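Side-chain contacts in glutathione transferase (Leptospira interrogans serovar Lai, PDB 3UBK), which binds glutathione and probably transfers it to electrophilic substrates: residues Glu123-His126 against Ser127-Lys131; Arg93-Ser96 against Thr97-Thr101; Gln206-Lys209 against Lys210-Arg214; Phe189-Met192 against Lys193-Gly197. All coordinates share one frame; numbering follows the deposited sequence. Where two conformers were deposited one is given.

Contact 1: residues Glu123-His126 against Ser127-Lys131; sequences EEVH and STLVK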
loop_
_atom_site.group_PDB
_atom_site.type_symbol
_atom_site.label_atom_id
_atom_site.label_comp_id
_atom_site.label_asym_id
_atom_site.label_seq_id
_atom_site.Cartn_x
_atom_site.Cartn_y
_atom_site.Cartn_z
ATOM N N GLU A 123 11.127 -2.853 -22.117
ATOM C CA GLU A 123 11.375 -4.274 -21.913
ATOM C C GLU A 123 11.531 -4.616 -20.437
ATOM O O GLU A 123 11.075 -5.668 -19.989
ATOM C CB GLU A 123 12.599 -4.733 -22.707
ATOM C CG GLU A 123 12.256 -5.247 -24.091
ATOM C CD GLU A 123 11.344 -6.458 -24.040
ATOM O OE1 GLU A 123 11.519 -7.294 -23.128
ATOM O OE2 GLU A 123 10.455 -6.576 -24.910
ATOM N N GLU A 124 12.184 -3.737 -19.682
ATOM C CA GLU A 124 12.278 -3.922 -18.242
ATOM C C GLU A 124 10.860 -4.026 -17.699
ATOM O O GLU A 124 10.483 -5.029 -17.090
ATOM C CB GLU A 124 12.986 -2.742 -17.577
ATOM C CG GLU A 124 14.392 -2.468 -18.075
ATOM C CD GLU A 124 14.987 -1.209 -17.461
ATOM O OE1 GLU A 124 14.456 -0.739 -16.429
ATOM O OE2 GLU A 124 15.983 -0.691 -18.010
ATOM N N VAL A 125 10.079 -2.977 -17.937
ATOM C CA VAL A 125 8.692 -2.938 -17.504
ATOM C C VAL A 125 7.927 -4.164 -17.981
ATOM O O VAL A 125 7.096 -4.697 -17.250
ATOM C CB VAL A 125 7.973 -1.659 -17.981
ATOM C CG1 VAL A 125 6.486 -1.755 -17.689
ATOM C CG2 VAL A 125 8.569 -0.426 -17.311
ATOM N N HIS A 126 8.216 -4.634 -19.192
ATOM C CA HIS A 126 7.472 -5.779 -19.715
ATOM C C HIS A 126 7.695 -7.052 -18.908
ATOM O O HIS A 126 6.750 -7.799 -18.635
ATOM C CB HIS A 126 7.750 -6.045 -21.202
ATOM C CG HIS A 126 6.863 -7.105 -21.783
ATOM N ND1 HIS A 126 7.167 -8.448 -21.722
ATOM C CD2 HIS A 126 5.653 -7.023 -22.389
ATOM C CE1 HIS A 126 6.196 -9.146 -22.282
ATOM N NE2 HIS A 126 5.263 -8.305 -22.693
ATOM N N SER A 127 8.943 -7.320 -18.539
ATOM C CA SER A 127 9.233 -8.537 -17.788
ATOM C C SER A 127 8.705 -8.414 -16.362
ATOM O O SER A 127 8.237 -9.388 -15.778
ATOM C CB SER A 127 10.735 -8.836 -17.778
ATOM O OG SER A 127 11.462 -7.748 -17.234
ATOM N N THR A 128 8.795 -7.213 -15.804
ATOM C CA THR A 128 8.263 -6.952 -14.468
ATOM C C THR A 128 6.758 -7.232 -14.414
ATOM O O THR A 128 6.276 -7.879 -13.486
ATOM C CB THR A 128 8.547 -5.509 -14.026
ATOM O OG1 THR A 128 9.960 -5.319 -13.914
ATOM C CG2 THR A 128 7.910 -5.218 -12.673
ATOM N N LEU A 129 6.029 -6.762 -15.427
ATOM C CA LEU A 129 4.579 -6.950 -15.497
ATOM C C LEU A 129 4.214 -8.416 -15.653
ATOM O O LEU A 129 3.283 -8.901 -15.014
ATOM C CB LEU A 129 3.977 -6.139 -16.647
ATOM C CG LEU A 129 4.109 -4.620 -16.543
ATOM C CD1 LEU A 129 3.397 -3.953 -17.704
ATOM C CD2 LEU A 129 3.556 -4.115 -15.219
ATOM N N VAL A 130 4.949 -9.122 -16.508
ATOM C CA VAL A 130 4.728 -10.552 -16.702
ATOM C C VAL A 130 4.964 -11.299 -15.389
ATOM O O VAL A 130 4.257 -12.254 -15.059
ATOM C CB VAL A 130 5.651 -11.135 -17.814
ATOM C CG1 VAL A 130 5.649 -12.646 -17.767
ATOM C CG2 VAL A 130 5.205 -10.648 -19.194
ATOM N N LYS A 131 5.972 -10.867 -14.643
ATOM C CA LYS A 131 6.212 -11.431 -13.323
ATOM C C LYS A 131 5.015 -11.170 -12.378
ATOM O O LYS A 131 4.541 -12.077 -11.695
ATOM C CB LYS A 131 7.491 -10.842 -12.738
ATOM C CG LYS A 131 7.893 -11.399 -11.391
ATOM C CD LYS A 131 9.145 -10.682 -10.886
ATOM C CE LYS A 131 9.564 -11.161 -9.507
ATOM N NZ LYS A 131 10.601 -10.249 -8.942
#
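Ser-127 and Thr-128 both turn their hydroxyls back on the carbonyl oxygen of Glu-124, one turn earlier in helix 119-139. Ser-127 can do so because its OG sits between the backbone N and the carbonyl carbon (chi1 57°); from there OG donates to Glu-124 O over 2.9 Å, tilted 19° from the carbonyl plane. Thr-128 OG1 stands beside its own backbone N and reaches the same oxygen at 3.2 Å from well above that plane. With the amide N of Thr-128, this one acceptor takes three donors.

Val-125 and Leu-129 form an apolar pair on another side of the helix. They lie side by side and point the same way, Val-125 CG1 being 3.8 Å from Leu-129 CD1, and both pack on helix 86-111. Separately, the imidazole of His-126, with CG anti to the backbone N (chi1 -173°), brings CE1 to 3.6 Å from Val-130 CG2. Its NE2 is hydrogen-bonded to the carbonyl oxygen of Asn-176, while the ring also meets Tyr-173.

Short hydroxyl side chains suit the more exposed side, since they can spend their protons on the helix's own backbone. The chemistry therefore implies an amphipathic helix, with a heavily used carbonyl on one side and branched aliphatic packing on another.

Contact 2: residues Arg93-Ser96 against Thr97-Thr101; sequences REIS and TIIET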
loop_
_atom_site.group_PDB
_atom_site.type_symbol
_atom_site.label_atom_id
_atom_site.label_comp_id
_atom_site.label_asym_id
_atom_site.label_seq_id
_atom_site.Cartn_x
_atom_site.Cartn_y
_atom_site.Cartn_z
ATOM N N ARG A 93 -6.626 -8.396 0.623
ATOM C CA ARG A 93 -5.573 -7.378 0.694
ATOM C C ARG A 93 -4.343 -7.730 -0.165
ATOM O O ARG A 93 -3.764 -6.863 -0.811
ATOM C CB ARG A 93 -5.164 -7.111 2.153
ATOM C CG ARG A 93 -6.309 -6.480 2.977
ATOM C CD ARG A 93 -5.848 -6.106 4.382
ATOM N NE ARG A 93 -6.843 -5.304 5.104
ATOM C CZ ARG A 93 -7.593 -5.770 6.098
ATOM N NH1 ARG A 93 -7.451 -7.025 6.511
ATOM N NH2 ARG A 93 -8.469 -4.973 6.704
ATOM N N GLU A 94 -3.951 -8.995 -0.167
ATOM C CA GLU A 94 -2.835 -9.440 -1.016
ATOM C C GLU A 94 -3.103 -9.133 -2.494
ATOM O O GLU A 94 -2.270 -8.541 -3.190
ATOM C CB GLU A 94 -2.599 -10.938 -0.822
ATOM C CG GLU A 94 -1.933 -11.290 0.513
ATOM C CD GLU A 94 -2.038 -12.769 0.851
ATOM O OE1 GLU A 94 -2.952 -13.439 0.336
ATOM O OE2 GLU A 94 -1.207 -13.260 1.644
ATOM N N ILE A 95 -4.281 -9.517 -2.970
ATOM C CA ILE A 95 -4.619 -9.289 -4.374
ATOM C C ILE A 95 -4.537 -7.812 -4.727
ATOM O O ILE A 95 -3.929 -7.420 -5.740
ATOM C CB ILE A 95 -6.026 -9.818 -4.705
ATOM C CG1 ILE A 95 -6.036 -11.341 -4.597
ATOM C CG2 ILE A 95 -6.459 -9.309 -6.089
ATOM C CD1 ILE A 95 -7.414 -11.948 -4.528
ATOM N N SER A 96 -5.144 -6.981 -3.892
ATOM C CA SER A 96 -5.135 -5.538 -4.142
ATOM C C SER A 96 -3.735 -4.946 -4.150
ATOM O O SER A 96 -3.422 -4.085 -4.974
ATOM C CB SER A 96 -6.006 -4.806 -3.116
ATOM O OG SER A 96 -5.831 -3.406 -3.246
ATOM N N THR A 97 -2.890 -5.389 -3.219
ATOM C CA THR A 97 -1.503 -4.932 -3.176
ATOM C C THR A 97 -0.726 -5.325 -4.424
ATOM O O THR A 97 -0.016 -4.502 -5.006
ATOM C CB THR A 97 -0.776 -5.455 -1.919
ATOM O OG1 THR A 97 -1.380 -4.868 -0.759
ATOM C CG2 THR A 97 0.693 -5.081 -1.947
ATOM N N ILE A 98 -0.856 -6.579 -4.839
ATOM C CA ILE A 98 -0.170 -7.027 -6.046
ATOM C C ILE A 98 -0.578 -6.176 -7.242
ATOM O O ILE A 98 0.273 -5.706 -8.003
ATOM C CB ILE A 98 -0.458 -8.505 -6.357
ATOM C CG1 ILE A 98 0.207 -9.407 -5.318
ATOM C CG2 ILE A 98 0.021 -8.856 -7.773
ATOM C CD1 ILE A 98 -0.404 -10.810 -5.260
ATOM N N ILE A 99 -1.882 -5.971 -7.410
ATOM C CA ILE A 99 -2.360 -5.160 -8.527
ATOM C C ILE A 99 -1.814 -3.743 -8.500
ATOM O O ILE A 99 -1.371 -3.220 -9.525
ATOM C CB ILE A 99 -3.900 -5.112 -8.612
ATOM C CG1 ILE A 99 -4.434 -6.486 -9.006
ATOM C CG2 ILE A 99 -4.325 -4.026 -9.608
ATOM C CD1 ILE A 99 -5.923 -6.678 -8.764
ATOM N N GLU A 100 -1.817 -3.110 -7.334
ATOM C CA GLU A 100 -1.378 -1.720 -7.258
ATOM C C GLU A 100 0.133 -1.540 -7.271
ATOM O O GLU A 100 0.660 -0.675 -7.979
ATOM C CB GLU A 100 -1.939 -1.036 -6.006
ATOM C CG GLU A 100 -3.365 -0.619 -6.140
ATOM C CD GLU A 100 -3.813 0.242 -4.995
ATOM O OE1 GLU A 100 -3.056 0.407 -4.017
ATOM O OE2 GLU A 100 -4.935 0.755 -5.069
ATOM N N THR A 101 0.826 -2.335 -6.464
ATOM C CA THR A 101 2.255 -2.116 -6.233
ATOM C C THR A 101 3.143 -2.773 -7.275
ATOM O O THR A 101 4.156 -2.209 -7.673
ATOM C CB THR A 101 2.678 -2.569 -4.816
ATOM O OG1 THR A 101 1.847 -1.908 -3.855
ATOM C CG2 THR A 101 4.132 -2.193 -4.538
#
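Ile-99 packs back along helix 86-111 against Ile-95, one turn earlier. At its root, CB lies 3.7 Å from Ile-95 O, the oxygen that accepts the amide N-H of Ile-99. CG1, set anti to the carbonyl carbon (chi1 -69°), closes to 3.4 Å from the same Ile-95 O. The tip, CD1, then passes this oxygen and reaches Ile-95 CG2 at 3.8 Å, so the two isoleucines lie side by side, pointing the same way. Ile-98 runs its CG1 and CD1 over Glu-94 O in the same fashion.

Several polar side chains face other parts of the fold. Ser-96 OG is hydrogen-bonded to Ser-157 OG of helix 153-169, and the carboxylate of Glu-100 forms a salt bridge with Lys-17. Glu-94 OE2 accepts from the backbone N of Phe-62 of the second subunit.

Isoleucine, bulky and wholly apolar, suits a helix packed on several sides: Ile-95 and Ile-98 meet Leu-136 and Val-139 of helix 119-139, and Ile-99 meets Leu-162. Partners for the carboxylates of Glu-94, at the subunit interface, and Glu-100, beside the glutathione-binding residue Ser-64, probably offset the cost of placing charge in this largely buried part of the helix.

Contact 3: residues Gln206-Lys209 against Lys210-Arg214; sequences QILK and KILAR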
loop_
_atom_site.group_PDB
_atom_site.type_symbol
_atom_site.label_atom_id
_atom_site.label_comp_id
_atom_site.label_asym_id
_atom_site.label_seq_id
_atom_site.Cartn_x
_atom_site.Cartn_y
_atom_site.Cartn_z
ATOM N N GLN A 206 -15.110 7.886 -19.480
ATOM C CA GLN A 206 -15.267 8.134 -20.909
ATOM C C GLN A 206 -15.722 9.556 -21.227
ATOM O O GLN A 206 -15.183 10.203 -22.130
ATOM C CB GLN A 206 -16.247 7.134 -21.506
ATOM C CG GLN A 206 -16.123 6.986 -23.011
ATOM C CD GLN A 206 -17.423 6.575 -23.639
ATOM O OE1 GLN A 206 -18.486 7.034 -23.227
ATOM N NE2 GLN A 206 -17.356 5.697 -24.635
ATOM N N ILE A 207 -16.713 10.045 -20.486
ATOM C CA ILE A 207 -17.227 11.388 -20.691
ATOM C C ILE A 207 -16.120 12.431 -20.573
ATOM O O ILE A 207 -16.009 13.336 -21.408
ATOM C CB ILE A 207 -18.331 11.722 -19.653
ATOM C CG1 ILE A 207 -19.619 10.941 -19.940
ATOM C CG2 ILE A 207 -18.608 13.203 -19.607
ATOM C CD1 ILE A 207 -20.600 10.979 -18.762
ATOM N N LEU A 208 -15.307 12.328 -19.523
ATOM C CA LEU A 208 -14.265 13.335 -19.298
ATOM C C LEU A 208 -13.125 13.225 -20.315
ATOM O O LEU A 208 -12.578 14.245 -20.763
ATOM C CB LEU A 208 -13.704 13.255 -17.874
ATOM C CG LEU A 208 -12.625 14.305 -17.535
ATOM C CD1 LEU A 208 -13.170 15.723 -17.636
ATOM C CD2 LEU A 208 -12.070 14.075 -16.127
ATOM N N LYS A 209 -12.766 11.994 -20.657
ATOM C CA LYS A 209 -11.715 11.745 -21.647
ATOM C C LYS A 209 -12.076 12.427 -22.961
ATOM O O LYS A 209 -11.283 13.192 -23.509
ATOM C CB LYS A 209 -11.514 10.243 -21.878
ATOM C CG LYS A 209 -10.842 9.502 -20.725
ATOM C CD LYS A 209 -9.349 9.358 -20.938
ATOM C CE LYS A 209 -9.033 8.241 -21.923
ATOM N NZ LYS A 209 -9.377 6.900 -21.375
ATOM N N LYS A 210 -13.286 12.165 -23.449
ATOM C CA LYS A 210 -13.749 12.760 -24.703
ATOM C C LYS A 210 -13.634 14.273 -24.661
ATOM O O LYS A 210 -13.209 14.900 -25.629
ATOM C CB LYS A 210 -15.196 12.356 -25.001
ATOM C CG LYS A 210 -15.394 10.882 -25.269
ATOM C CD LYS A 210 -14.707 10.457 -26.557
ATOM C CE LYS A 210 -14.959 8.984 -26.837
ATOM N NZ LYS A 210 -14.284 8.530 -28.084
ATOM N N ILE A 211 -14.004 14.859 -23.531
ATOM C CA ILE A 211 -13.947 16.297 -23.358
ATOM C C ILE A 211 -12.509 16.831 -23.293
ATOM O O ILE A 211 -12.192 17.882 -23.869
ATOM C CB ILE A 211 -14.653 16.705 -22.077
ATOM C CG1 ILE A 211 -16.163 16.524 -22.224
ATOM C CG2 ILE A 211 -14.326 18.156 -21.719
ATOM C CD1 ILE A 211 -16.886 16.813 -20.952
ATOM N N LEU A 212 -11.649 16.123 -22.571
ATOM C CA LEU A 212 -10.253 16.541 -22.436
ATOM C C LEU A 212 -9.520 16.468 -23.780
ATOM O O LEU A 212 -8.727 17.351 -24.119
ATOM C CB LEU A 212 -9.528 15.703 -21.375
ATOM C CG LEU A 212 -9.951 15.979 -19.923
ATOM C CD1 LEU A 212 -9.129 15.179 -18.924
ATOM C CD2 LEU A 212 -9.870 17.464 -19.600
ATOM N N ALA A 213 -9.797 15.416 -24.543
ATOM C CA ALA A 213 -9.161 15.223 -25.841
ATOM C C ALA A 213 -9.348 16.424 -26.783
ATOM O O ALA A 213 -8.530 16.654 -27.672
ATOM C CB ALA A 213 -9.667 13.947 -26.492
ATOM N N ARG A 214 -10.421 17.185 -26.584
ATOM C CA ARG A 214 -10.675 18.358 -27.418
ATOM C C ARG A 214 -10.221 19.648 -26.735
ATOM O O ARG A 214 -10.669 20.741 -27.082
ATOM C CB ARG A 214 -12.151 18.444 -27.814
ATOM C CG ARG A 214 -12.538 17.543 -28.986
ATOM C CD ARG A 214 -14.039 17.592 -29.238
ATOM N NE ARG A 214 -14.784 17.237 -28.033
ATOM C CZ ARG A 214 -15.532 16.146 -27.901
ATOM N NH1 ARG A 214 -15.665 15.293 -28.914
ATOM N NH2 ARG A 214 -16.154 15.919 -26.751
#
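Leu-208 overlaps Leu-212 one turn further along helix 196-213, the two side chains crossing at a slant. Its CG, anti to the backbone N (chi1 -178°), lies 3.9 Å from Leu-212 CD1, and its CD1 is 4.0 Å from Leu-212 CG. Leu-212 is swung the other way, with CG beside its own backbone N, which brings that carbon to 3.3 Å from Leu-208 O. The difference in first torsion lets the two branched ends converge. Both leucines also touch Ile-11 in the loop after strand 4-7, and Leu-208 meets Ala-9 there as well.

On another side of the helix, Ile-207 and Ile-211 make a looser pair, Ile-207 CG2 to Ile-211 CD1 being 4.2 Å. Lys-210 uses its aliphatic part: CG passes 3.2 Å from Gln-206 O, and beyond the bend at chi2 CE comes within 4.5 Å of Gln-206 CG. The amide oxygen OE1 of Gln-206 is hydrogen-bonded to Lys-203 NZ, a turn back.

Lysine suits position 210 on this exposed stretch near the end of the helix, because its first methylenes can lie by the backbone while its charged end leads away. The contact thus rests on regular backbone hydrogen bonding plus a narrow leucine strip; its chemistry implies a terminal helix whose leucine side packs on Ala-9 and Ile-11 while the isoleucine pair stays exposed.

Contact 4: residues Phe189-Met192 against Lys193-Gly197; sequences FVFM and KTKAG. With SO4 (sulfate ion), chain C.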
loop_
_atom_site.group_PDB
_atom_site.type_symbol
_atom_site.label_atom_id
_atom_site.label_comp_id
_atom_site.label_asym_id
_atom_site.label_seq_id
_atom_site.Cartn_x
_atom_site.Cartn_y
_atom_site.Cartn_z
ATOM N N PHE A 189 -13.821 -8.699 -16.824
ATOM C CA PHE A 189 -14.021 -7.322 -17.241
ATOM C C PHE A 189 -15.405 -7.143 -17.906
ATOM O O PHE A 189 -16.106 -6.161 -17.648
ATOM C CB PHE A 189 -12.874 -6.924 -18.179
ATOM C CG PHE A 189 -12.891 -5.491 -18.591
ATOM C CD1 PHE A 189 -12.970 -4.485 -17.648
ATOM C CD2 PHE A 189 -12.798 -5.144 -19.927
ATOM C CE1 PHE A 189 -12.975 -3.160 -18.024
ATOM C CE2 PHE A 189 -12.805 -3.818 -20.315
ATOM C CZ PHE A 189 -12.892 -2.822 -19.361
ATOM N N VAL A 190 -15.787 -8.101 -18.748
ATOM C CA VAL A 190 -17.127 -8.129 -19.356
ATOM C C VAL A 190 -18.216 -8.297 -18.296
ATOM O O VAL A 190 -19.217 -7.582 -18.299
ATOM C CB VAL A 190 -17.259 -9.283 -20.396
ATOM C CG1 VAL A 190 -18.679 -9.322 -20.984
ATOM C CG2 VAL A 190 -16.226 -9.133 -21.513
ATOM N N PHE A 191 -18.026 -9.248 -17.391
ATOM C CA PHE A 191 -18.988 -9.439 -16.304
ATOM C C PHE A 191 -19.171 -8.145 -15.510
ATOM O O PHE A 191 -20.297 -7.667 -15.331
ATOM C CB PHE A 191 -18.589 -10.620 -15.401
ATOM C CG PHE A 191 -19.372 -10.685 -14.119
ATOM C CD1 PHE A 191 -20.679 -11.133 -14.112
ATOM C CD2 PHE A 191 -18.805 -10.250 -12.928
ATOM C CE1 PHE A 191 -21.413 -11.171 -12.923
ATOM C CE2 PHE A 191 -19.527 -10.278 -11.747
ATOM C CZ PHE A 191 -20.827 -10.736 -11.746
ATOM N N MET A 192 -18.071 -7.541 -15.074
ATOM C CA MET A 192 -18.171 -6.315 -14.280
ATOM C C MET A 192 -18.937 -5.205 -14.990
ATOM O O MET A 192 -19.698 -4.459 -14.357
ATOM C CB MET A 192 -16.791 -5.843 -13.826
ATOM C CG MET A 192 -16.159 -6.777 -12.776
ATOM S SD MET A 192 -16.894 -6.581 -11.128
ATOM C CE MET A 192 -16.040 -5.075 -10.637
ATOM N N LYS A 193 -18.754 -5.086 -16.302
ATOM C CA LYS A 193 -19.470 -4.049 -17.049
ATOM C C LYS A 193 -20.973 -4.315 -17.156
ATOM O O LYS A 193 -21.725 -3.429 -17.541
ATOM C CB LYS A 193 -18.853 -3.816 -18.437
ATOM C CG LYS A 193 -17.490 -3.126 -18.381
ATOM C CD LYS A 193 -16.890 -2.930 -19.774
ATOM C CE LYS A 193 -17.751 -1.990 -20.603
ATOM N NZ LYS A 193 -18.199 -0.807 -19.801
ATOM N N THR A 194 -21.422 -5.517 -16.806
ATOM C CA THR A 194 -22.878 -5.751 -16.740
ATOM C C THR A 194 -23.488 -5.117 -15.487
ATOM O O THR A 194 -24.712 -5.069 -15.333
ATOM C CB THR A 194 -23.268 -7.248 -16.827
ATOM O OG1 THR A 194 -22.937 -7.922 -15.602
ATOM C CG2 THR A 194 -22.582 -7.922 -18.009
ATOM N N LYS A 195 -22.624 -4.619 -14.603
ATOM C CA LYS A 195 -23.051 -4.050 -13.335
ATOM C C LYS A 195 -23.146 -2.542 -13.410
ATOM O O LYS A 195 -22.305 -1.887 -14.034
ATOM C CB LYS A 195 -22.074 -4.448 -12.219
ATOM C CG LYS A 195 -22.077 -5.956 -11.901
ATOM C CD LYS A 195 -20.848 -6.347 -11.057
ATOM C CE LYS A 195 -20.814 -5.564 -9.744
ATOM N NZ LYS A 195 -21.941 -6.008 -8.869
ATOM N N ALA A 196 -24.151 -1.991 -12.734
ATOM C CA ALA A 196 -24.422 -0.546 -12.776
ATOM C C ALA A 196 -23.270 0.327 -12.287
ATOM O O ALA A 196 -22.975 1.358 -12.890
ATOM C CB ALA A 196 -25.690 -0.219 -11.993
ATOM N N GLY A 197 -22.649 -0.067 -11.179
ATOM C CA GLY A 197 -21.543 0.702 -10.595
ATOM C C GLY A 197 -20.307 0.730 -11.496
ATOM O O GLY A 197 -19.839 1.802 -11.882
HETATM S S SO4 C . -25.812 -4.753 -10.264
HETATM O O1 SO4 C . -26.085 -3.667 -11.195
HETATM O O2 SO4 C . -26.895 -4.803 -9.284
HETATM O O3 SO4 C . -24.552 -4.565 -9.539
HETATM O O4 SO4 C . -25.747 -6.014 -11.000
#
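Thr-194 returns to Phe-191 with both of its donors. OG1, held between the backbone N and the carbonyl carbon (chi1 73°), lies in the carbonyl plane 2.7 Å from Phe-191 O, and the backbone N of Thr-194 reaches the same oxygen at 2.8 Å from above that plane; its bond to Val-190 O is weak. Threonine suits this turn because its short hydroxyl folds back on the chain as the helical pattern gives way. Lys-193 N still donates to Phe-189 O at 3.2 Å, and Lys-195 N to Met-192 O, again from above the carbonyl plane.

Lys-195 occupies the N-cap position of helix 196-213, and a sulfate ion, probably from the crystallisation liquor, rests at that helix start. Ala-196 N gives it a nearly straight bond, 3.0 Å to O1, while Lys-195 NZ reaches O3 at 3.1 Å. NZ also forms a salt bridge with Glu-24 and a hydrogen bond with Tyr-145 OH, so its charge is probably shared between the ion and the protein. On the way there, Lys-195 CD passes 4.0 Å from Met-192 SD.

Lys-193 sets CD over one face of the Phe-189 ring, toward its rim, a CH-pi contact 4.3 Å from the centroid.

The whole turn joins helix 185-193 to helix 196-213. Met-192 and Phe-189 press onto helix 153-169 through Phe-159, and both also touch helix 196-213, at Pro-198 and Glu-202 respectively.

All four contacts belong to the helical C-terminal part of the chain. Contacts 1 and 2 lie on successive helices, with centres about 17 Å apart. Contacts 4 and 3 both use helix 196-213, the first at its start and the second near its end, their centres about 21 Å apart. Contacts 2 and 3 lie on opposite sides of the chain's centre, about 29 Å between centres. No glutathione is bound to this chain in the model; contact 2 is close to its site, the side chain of Glu-100 about 4 Å from that of Ser-64, and contact 3 more distant, Leu-208 about 9 Å from Ile-51 between side chains. Contacts 1 and 4 lie away from these residues, and the sulfate at contact 4 is probably from the crystallisation liquor.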